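Local coordinates for protein dextranase (Pseudarthrobacter oxydans, PDB 6NZS) that catalyses the endohydrolysis of alpha-1,6-glucosidic linkages in dextran, as a family 49 glycoside hydrolase, at residues A[358-363]-A[382-387]. Residues are numbered along the deposited sequence; the frame is centred on the assembly and turned at random.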
loop_
_atom_site.group_PDB
_atom_site.type_symbol
_atom_site.label_atom_id
_atom_site.label_comp_id
_atom_site.label_asym_id
_atom_site.label_seq_id
_atom_site.Cartn_x
_atom_site.Cartn_y
_atom_site.Cartn_z
ATOM N N TYR A 358 8.769 -4.087 -3.114
ATOM C CA TYR A 358 8.398 -2.698 -3.313
ATOM C C TYR A 358 7.491 -2.303 -2.157
ATOM O O TYR A 358 6.672 -3.114 -1.701
ATOM C CB TYR A 358 7.642 -2.603 -4.641
ATOM C CG TYR A 358 6.942 -1.305 -4.914
ATOM C CD1 TYR A 358 7.607 -0.246 -5.523
ATOM C CD2 TYR A 358 5.598 -1.144 -4.597
ATOM C CE1 TYR A 358 6.963 0.939 -5.795
ATOM C CE2 TYR A 358 4.947 0.044 -4.864
ATOM C CZ TYR A 358 5.636 1.083 -5.461
ATOM O OH TYR A 358 4.994 2.264 -5.736
ATOM N N LYS A 359 7.652 -1.073 -1.666
ATOM C CA LYS A 359 6.905 -0.617 -0.500
ATOM C C LYS A 359 6.374 0.791 -0.721
ATOM O O LYS A 359 7.020 1.626 -1.360
ATOM C CB LYS A 359 7.747 -0.604 0.783
ATOM C CG LYS A 359 8.483 -1.905 1.077
ATOM C CD LYS A 359 9.905 -1.864 0.476
ATOM C CE LYS A 359 10.561 -3.203 0.499
ATOM N NZ LYS A 359 11.931 -3.041 -0.033
ATOM N N GLN A 360 5.192 1.049 -0.167
ATOM C CA GLN A 360 4.607 2.383 -0.130
ATOM C C GLN A 360 4.299 2.720 1.322
ATOM O O GLN A 360 3.625 1.947 2.005
ATOM C CB GLN A 360 3.337 2.422 -0.987
ATOM C CG GLN A 360 2.664 3.774 -1.070
ATOM C CD GLN A 360 1.432 3.725 -1.962
ATOM O OE1 GLN A 360 1.348 2.926 -2.914
ATOM N NE2 GLN A 360 0.462 4.553 -1.655
ATOM N N VAL A 361 4.827 3.850 1.805
ATOM C CA VAL A 361 4.704 4.258 3.203
ATOM C C VAL A 361 4.266 5.715 3.272
ATOM O O VAL A 361 4.469 6.492 2.338
ATOM C CB VAL A 361 6.015 4.072 4.008
ATOM C CG1 VAL A 361 6.443 2.616 4.003
ATOM C CG2 VAL A 361 7.134 4.944 3.454
ATOM N N GLY A 362 3.681 6.088 4.405
ATOM C CA GLY A 362 3.329 7.490 4.600
ATOM C C GLY A 362 2.251 8.013 3.672
ATOM O O GLY A 362 2.332 9.161 3.211
ATOM N N SER A 363 1.215 7.217 3.425
ATOM C CA SER A 363 0.147 7.591 2.494
ATOM C C SER A 363 -0.991 8.287 3.250
ATOM O O SER A 363 -2.101 7.773 3.409
ATOM C CB SER A 363 -0.339 6.363 1.737
ATOM O OG SER A 363 0.686 5.851 0.899
ATOM N N THR A 382 5.516 -7.443 -1.097
ATOM C CA THR A 382 5.358 -5.996 -1.059
ATOM C C THR A 382 4.678 -5.564 0.235
ATOM O O THR A 382 4.077 -6.375 0.951
ATOM C CB THR A 382 4.518 -5.491 -2.237
ATOM O OG1 THR A 382 3.219 -6.091 -2.173
ATOM C CG2 THR A 382 5.161 -5.833 -3.570
ATOM N N PHE A 383 4.800 -4.267 0.533
ATOM C CA PHE A 383 4.098 -3.623 1.643
ATOM C C PHE A 383 3.423 -2.369 1.112
ATOM O O PHE A 383 4.078 -1.543 0.472
ATOM C CB PHE A 383 5.071 -3.229 2.774
ATOM C CG PHE A 383 4.415 -2.429 3.870
ATOM C CD1 PHE A 383 3.770 -3.068 4.918
ATOM C CD2 PHE A 383 4.418 -1.040 3.839
ATOM C CE1 PHE A 383 3.141 -2.330 5.933
ATOM C CE2 PHE A 383 3.783 -0.292 4.842
ATOM C CZ PHE A 383 3.148 -0.939 5.888
ATOM N N PHE A 384 2.128 -2.212 1.386
ATOM C CA PHE A 384 1.401 -1.016 0.971
ATOM C C PHE A 384 0.709 -0.370 2.156
ATOM O O PHE A 384 -0.143 -0.993 2.798
ATOM C CB PHE A 384 0.339 -1.342 -0.077
ATOM C CG PHE A 384 0.906 -1.641 -1.427
ATOM C CD1 PHE A 384 1.301 -2.925 -1.759
ATOM C CD2 PHE A 384 1.044 -0.632 -2.368
ATOM C CE1 PHE A 384 1.841 -3.203 -3.012
ATOM C CE2 PHE A 384 1.576 -0.893 -3.630
ATOM C CZ PHE A 384 1.973 -2.182 -3.949
ATOM N N ASN A 385 1.048 0.882 2.417
ATOM C CA ASN A 385 0.199 1.780 3.185
ATOM C C ASN A 385 -0.480 2.678 2.160
ATOM O O ASN A 385 0.194 3.223 1.281
ATOM C CB ASN A 385 1.086 2.600 4.127
ATOM C CG ASN A 385 0.332 3.644 4.935
ATOM O OD1 ASN A 385 0.790 4.774 5.042
ATOM N ND2 ASN A 385 -0.767 3.257 5.562
ATOM N N ALA A 386 -1.812 2.787 2.224
ATOM C CA ALA A 386 -2.545 3.593 1.250
ATOM C C ALA A 386 -3.827 4.134 1.873
ATOM O O ALA A 386 -4.458 3.472 2.702
ATOM C CB ALA A 386 -2.874 2.806 -0.034
ATOM N N ASN A 387 -4.210 5.350 1.460
ATOM C CA ASN A 387 -5.455 5.997 1.878
ATOM C C ASN A 387 -6.416 6.156 0.705
ATOM O O ASN A 387 -7.130 7.151 0.588
ATOM C CB ASN A 387 -5.193 7.329 2.578
ATOM C CG ASN A 387 -6.363 7.765 3.449
ATOM O OD1 ASN A 387 -7.250 6.977 3.753
ATOM N ND2 ASN A 387 -6.364 9.031 3.856
#
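Strands 359-361 and 382-386 pair in parallel, Lys359 beside Phe383 and Gln360 beside Phe384, on successive turns of the solenoid near the centre of the chain, and the turn after the first continues the contact. The ladder runs through Phe383 N to Tyr358 O, Gln360 N to Phe383 O at 2.9 Å, and Asn385 N to Gln360 O.

Where the chain leaves strand 359-361 at Gly362, side chains take over. Asn385 puts CG anti to its backbone N (chi1 177°), and OD1 accepts a bond from Ser363 N at 3.0 Å, the donor lying above the carbonyl plane; its ND2 continues to Trp406 O and Asn408 OD1 on the following turn. Ser363 OG in turn donates to Asn385 O at 2.7 Å, so the backbone of each residue meets the side chain of the other, with Ser363 the donor both times.

Gln360 runs out fully extended, and its NE2 gives a straight bond to Ser363 OG at 2.9 Å, nearly in the amide plane, besides reaching Thr368 O. Its OE1 lies at the edge of the Phe384 ring, 3.6 Å from CD2. An alanine here would probably leave Ser363 OG and Thr368 O without this donor and open a gap beside the Phe384 ring edge. Tyr358 CE2 meets Phe384 CE2 at 3.7 Å, the ring planes inclined at 52°. On the other face, Phe383 CE2 touches Val361 CG1, next to Phe189 and Met85 from the N-terminal region.

In-register parallel strands one turn apart, followed by a bend at Gly362 (phi 66°) that Asn385 and Ser363 hold, fit the right-handed parallel beta-helix of family 49 dextranases.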